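Local coordinates for Glp_546_48378_50642 (Giardia intestinalis, PDB 2QVW), which cleaves double-stranded RNA into siRNAs of 21 to 23 base pairs that direct RNA interference, with manganese or magnesium as the likely cofactor, at residues V333-L345 with D406-G418. Sequence-based numbering, arbitrary orientation.
Sequences VFQRLELLGDAVL and DMYEEIVGSIFTG
G341 and G413 let the backbones of two RNase III helices touch, in segments 333-345 and 406-417. The segment axes approach to 6.4 Å and cross at 85°. Backbone CA-H...O contacts run both ways: G341 CA lies 2.9 Å from E409 O, and G413 CA meets L337 O. Both carbonyls also accept hydrogen bonds within their own helices.

Apolar packing fills the flanks. E410 CG makes a CH-pi contact over the centre of one F334 ring face, and D406 CB lies at the ring's edge, near its plane. V344 CG1 makes another over a face of F416, 3.9 Å from the ring centroid and 4° off its normal. L337 points into a hole formed by E410, G413, S414 and T417. L345 CD2 meets the edge of Y408, whose OH bonds to T432. Helix 648-669 of the second RNase III domain packs against L340, V344 and F416.

Acidic side chains gather on one side of the crossing. E338 extends from CB onward, with CG anti to the backbone N (chi1 168°), and its OE1 lies 3.0 Å from E409 OE1. D342 OD2 comes near E409 OE2, while D342 OD1 forms a long, weak ion pair with K659 NZ. A manganese ion lies about 3 Å from the E409 side chain. E338, D406 and E409 are the expected manganese ligands of this domain, so the metal probably offsets the repulsion between their carboxylates.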
loop_
_atom_site.group_PDB
_atom_site.type_symbol
_atom_site.label_atom_id
_atom_site.label_comp_id
_atom_site.label_asym_id
_atom_site.label_seq_id
_atom_site.Cartn_x
_atom_site.Cartn_y
_atom_site.Cartn_z
ATOM N N VAL A 333 -5.312 2.880 6.611
ATOM C CA VAL A 333 -4.521 2.991 5.409
ATOM C C VAL A 333 -5.362 3.570 4.280
ATOM O O VAL A 333 -4.923 4.481 3.596
ATOM C CB VAL A 333 -3.959 1.635 4.987
ATOM C CG1 VAL A 333 -3.145 1.791 3.736
ATOM C CG2 VAL A 333 -3.088 1.071 6.094
ATOM N N PHE A 334 -6.569 3.053 4.084
ATOM C CA PHE A 334 -7.443 3.568 3.033
ATOM C C PHE A 334 -7.667 5.040 3.299
ATOM O O PHE A 334 -7.640 5.867 2.400
ATOM C CB PHE A 334 -8.795 2.862 3.055
ATOM C CG PHE A 334 -9.764 3.354 1.996
ATOM C CD1 PHE A 334 -10.294 2.466 1.057
ATOM C CD2 PHE A 334 -10.157 4.688 1.943
ATOM C CE1 PHE A 334 -11.192 2.891 0.082
ATOM C CE2 PHE A 334 -11.052 5.123 0.976
ATOM C CZ PHE A 334 -11.572 4.217 0.041
ATOM N N GLN A 335 -7.912 5.352 4.556
ATOM C CA GLN A 335 -8.150 6.714 4.965
ATOM C C GLN A 335 -6.996 7.642 4.572
ATOM O O GLN A 335 -7.214 8.682 3.958
ATOM C CB GLN A 335 -8.350 6.754 6.477
ATOM C CG GLN A 335 -9.386 7.757 6.936
ATOM C CD GLN A 335 -9.515 7.821 8.450
ATOM O OE1 GLN A 335 -9.692 6.793 9.119
ATOM N NE2 GLN A 335 -9.433 9.037 8.999
ATOM N N ARG A 336 -5.767 7.267 4.917
ATOM C CA ARG A 336 -4.609 8.106 4.614
ATOM C C ARG A 336 -3.974 7.941 3.229
ATOM O O ARG A 336 -2.939 8.536 2.946
ATOM C CB ARG A 336 -3.549 7.927 5.704
ATOM C CG ARG A 336 -3.201 6.490 6.037
ATOM C CD ARG A 336 -2.787 6.378 7.492
ATOM N NE ARG A 336 -1.718 7.313 7.821
ATOM C CZ ARG A 336 -0.463 7.169 7.418
ATOM N NH1 ARG A 336 -0.124 6.132 6.681
ATOM N NH2 ARG A 336 0.449 8.066 7.743
ATOM N N LEU A 337 -4.586 7.134 2.369
ATOM C CA LEU A 337 -4.069 6.944 1.021
ATOM C C LEU A 337 -4.963 7.748 0.089
ATOM O O LEU A 337 -4.525 8.230 -0.951
ATOM C CB LEU A 337 -4.086 5.463 0.627
ATOM C CG LEU A 337 -3.031 4.562 1.273
ATOM C CD1 LEU A 337 -3.182 3.147 0.752
ATOM C CD2 LEU A 337 -1.645 5.095 0.957
ATOM N N GLU A 338 -6.226 7.884 0.478
ATOM C CA GLU A 338 -7.197 8.653 -0.292
ATOM C C GLU A 338 -6.832 10.123 -0.116
ATOM O O GLU A 338 -6.702 10.875 -1.082
ATOM C CB GLU A 338 -8.607 8.409 0.246
ATOM C CG GLU A 338 -9.635 9.374 -0.305
ATOM C CD GLU A 338 -10.927 9.360 0.477
ATOM O OE1 GLU A 338 -11.795 10.218 0.209
ATOM O OE2 GLU A 338 -11.069 8.493 1.358
ATOM N N LEU A 339 -6.665 10.513 1.142
ATOM C CA LEU A 339 -6.300 11.873 1.504
ATOM C C LEU A 339 -5.118 12.289 0.651
ATOM O O LEU A 339 -5.092 13.396 0.107
ATOM C CB LEU A 339 -5.928 11.930 2.989
ATOM C CG LEU A 339 -5.492 13.251 3.628
ATOM C CD1 LEU A 339 -6.573 14.287 3.461
ATOM C CD2 LEU A 339 -5.198 13.033 5.103
ATOM N N LEU A 340 -4.151 11.385 0.533
ATOM C CA LEU A 340 -2.962 11.641 -0.261
ATOM C C LEU A 340 -3.221 11.501 -1.762
ATOM O O LEU A 340 -2.626 12.208 -2.566
ATOM C CB LEU A 340 -1.850 10.680 0.127
ATOM C CG LEU A 340 -0.540 10.978 -0.601
ATOM C CD1 LEU A 340 0.108 12.211 0.001
ATOM C CD2 LEU A 340 0.389 9.793 -0.491
ATOM N N GLY A 341 -4.092 10.575 -2.139
ATOM C CA GLY A 341 -4.384 10.382 -3.545
ATOM C C GLY A 341 -5.118 11.591 -4.066
ATOM O O GLY A 341 -4.946 12.005 -5.212
ATOM N N ASP A 342 -5.946 12.162 -3.205
ATOM C CA ASP A 342 -6.725 13.348 -3.541
ATOM C C ASP A 342 -5.801 14.506 -3.973
ATOM O O ASP A 342 -6.053 15.196 -4.968
ATOM C CB ASP A 342 -7.531 13.765 -2.315
ATOM C CG ASP A 342 -8.567 14.812 -2.629
ATOM O OD1 ASP A 342 -8.248 15.768 -3.369
ATOM O OD2 ASP A 342 -9.699 14.677 -2.123
ATOM N N ALA A 343 -4.731 14.696 -3.204
ATOM C CA ALA A 343 -3.746 15.743 -3.441
ATOM C C ALA A 343 -2.848 15.544 -4.667
ATOM O O ALA A 343 -2.611 16.491 -5.411
ATOM C CB ALA A 343 -2.891 15.914 -2.201
ATOM N N VAL A 344 -2.328 14.334 -4.868
ATOM C CA VAL A 344 -1.472 14.056 -6.020
ATOM C C VAL A 344 -2.319 14.148 -7.269
ATOM O O VAL A 344 -1.892 14.687 -8.280
ATOM C CB VAL A 344 -0.856 12.643 -5.978
ATOM C CG1 VAL A 344 0.086 12.505 -4.805
ATOM C CG2 VAL A 344 -1.937 11.622 -5.872
ATOM N N LEU A 345 -3.525 13.606 -7.185
ATOM C CA LEU A 345 -4.456 13.635 -8.291
ATOM C C LEU A 345 -4.734 15.083 -8.628
ATOM O O LEU A 345 -4.772 15.464 -9.792
ATOM C CB LEU A 345 -5.758 12.949 -7.892
ATOM C CG LEU A 345 -6.995 13.296 -8.726
ATOM C CD1 LEU A 345 -6.733 13.054 -10.203
ATOM C CD2 LEU A 345 -8.161 12.460 -8.255
ATOM N N ASP A 406 -14.151 7.877 -3.431
ATOM C CA ASP A 406 -13.023 7.805 -2.509
ATOM C C ASP A 406 -12.030 6.758 -2.965
ATOM O O ASP A 406 -10.813 6.950 -2.871
ATOM C CB ASP A 406 -13.496 7.431 -1.106
ATOM C CG ASP A 406 -14.606 8.313 -0.605
ATOM O OD1 ASP A 406 -15.056 8.073 0.538
ATOM O OD2 ASP A 406 -15.023 9.233 -1.349
ATOM N N MET A 407 -12.559 5.639 -3.446
ATOM C CA MET A 407 -11.718 4.549 -3.901
ATOM C C MET A 407 -10.737 5.007 -4.975
ATOM O O MET A 407 -9.578 4.588 -4.988
ATOM C CB MET A 407 -12.578 3.394 -4.426
ATOM C CG MET A 407 -13.283 2.582 -3.334
ATOM S SD MET A 407 -14.005 1.019 -3.929
ATOM C CE MET A 407 -15.694 1.297 -3.570
ATOM N N TYR A 408 -11.188 5.879 -5.868
ATOM C CA TYR A 408 -10.323 6.369 -6.933
ATOM C C TYR A 408 -9.093 7.055 -6.363
ATOM O O TYR A 408 -7.975 6.735 -6.732
ATOM C CB TYR A 408 -11.078 7.352 -7.815
ATOM C CG TYR A 408 -10.345 7.692 -9.091
ATOM C CD1 TYR A 408 -10.527 6.929 -10.243
ATOM C CD2 TYR A 408 -9.470 8.780 -9.149
ATOM C CE1 TYR A 408 -9.860 7.242 -11.425
ATOM C CE2 TYR A 408 -8.797 9.102 -10.317
ATOM C CZ TYR A 408 -8.996 8.331 -11.454
ATOM O OH TYR A 408 -8.340 8.646 -12.621
ATOM N N GLU A 409 -9.315 8.002 -5.455
ATOM C CA GLU A 409 -8.238 8.755 -4.824
ATOM C C GLU A 409 -7.338 7.840 -4.000
ATOM O O GLU A 409 -6.134 8.068 -3.888
ATOM C CB GLU A 409 -8.834 9.837 -3.925
ATOM C CG GLU A 409 -9.857 10.723 -4.614
ATOM C CD GLU A 409 -10.635 11.589 -3.637
ATOM O OE1 GLU A 409 -11.188 11.043 -2.657
ATOM O OE2 GLU A 409 -10.704 12.819 -3.851
ATOM N N GLU A 410 -7.931 6.811 -3.409
ATOM C CA GLU A 410 -7.186 5.852 -2.611
ATOM C C GLU A 410 -6.200 5.129 -3.532
ATOM O O GLU A 410 -5.012 5.061 -3.241
ATOM C CB GLU A 410 -8.162 4.866 -1.981
ATOM C CG GLU A 410 -7.620 4.034 -0.824
ATOM C CD GLU A 410 -6.723 2.894 -1.263
ATOM O OE1 GLU A 410 -6.817 2.450 -2.427
ATOM O OE2 GLU A 410 -5.930 2.421 -0.429
ATOM N N ILE A 411 -6.698 4.596 -4.649
ATOM C CA ILE A 411 -5.849 3.899 -5.613
ATOM C C ILE A 411 -4.705 4.811 -6.031
ATOM O O ILE A 411 -3.552 4.388 -6.088
ATOM C CB ILE A 411 -6.633 3.495 -6.894
ATOM C CG1 ILE A 411 -7.350 2.164 -6.684
ATOM C CG2 ILE A 411 -5.676 3.366 -8.082
ATOM C CD1 ILE A 411 -8.351 2.180 -5.577
ATOM N N VAL A 412 -5.045 6.061 -6.337
ATOM C CA VAL A 412 -4.066 7.055 -6.744
ATOM C C VAL A 412 -3.042 7.206 -5.633
ATOM O O VAL A 412 -1.846 7.197 -5.889
ATOM C CB VAL A 412 -4.746 8.420 -7.024
ATOM C CG1 VAL A 412 -3.715 9.455 -7.410
ATOM C CG2 VAL A 412 -5.758 8.274 -8.137
ATOM N N GLY A 413 -3.517 7.323 -4.401
ATOM C CA GLY A 413 -2.612 7.463 -3.277
ATOM C C GLY A 413 -1.763 6.228 -3.080
ATOM O O GLY A 413 -0.650 6.311 -2.563
ATOM N N SER A 414 -2.292 5.086 -3.512
ATOM C CA SER A 414 -1.591 3.804 -3.379
ATOM C C SER A 414 -0.552 3.557 -4.480
ATOM O O SER A 414 0.489 2.950 -4.226
ATOM C CB SER A 414 -2.594 2.636 -3.352
ATOM O OG SER A 414 -1.964 1.416 -2.959
ATOM N N ILE A 415 -0.846 4.005 -5.697
ATOM C CA ILE A 415 0.074 3.849 -6.814
ATOM C C ILE A 415 1.333 4.639 -6.475
ATOM O O ILE A 415 2.458 4.165 -6.641
ATOM C CB ILE A 415 -0.499 4.463 -8.114
ATOM C CG1 ILE A 415 -1.860 3.838 -8.461
ATOM C CG2 ILE A 415 0.511 4.307 -9.247
ATOM C CD1 ILE A 415 -1.801 2.432 -9.015
ATOM N N PHE A 416 1.106 5.859 -6.001
ATOM C CA PHE A 416 2.156 6.797 -5.640
ATOM C C PHE A 416 3.134 6.234 -4.615
ATOM O O PHE A 416 4.348 6.375 -4.768
ATOM C CB PHE A 416 1.517 8.066 -5.092
ATOM C CG PHE A 416 2.450 9.233 -5.025
ATOM C CD1 PHE A 416 2.854 9.888 -6.183
ATOM C CD2 PHE A 416 2.914 9.696 -3.799
ATOM C CE1 PHE A 416 3.705 10.985 -6.110
ATOM C CE2 PHE A 416 3.763 10.788 -3.723
ATOM C CZ PHE A 416 4.156 11.434 -4.875
ATOM N N THR A 417 2.607 5.608 -3.567
ATOM C CA THR A 417 3.451 5.034 -2.527
ATOM C C THR A 417 3.995 3.666 -2.914
ATOM O O THR A 417 4.779 3.075 -2.181
ATOM C CB THR A 417 2.696 4.896 -1.206
ATOM O OG1 THR A 417 1.433 4.270 -1.440
ATOM C CG2 THR A 417 2.474 6.258 -0.575
ATOM N N GLY A 418 3.567 3.152 -4.060
ATOM C CA GLY A 418 4.061 1.868 -4.511
ATOM C C GLY A 418 5.347 2.121 -5.275
ATOM O O GLY A 418 5.748 3.277 -5.424
#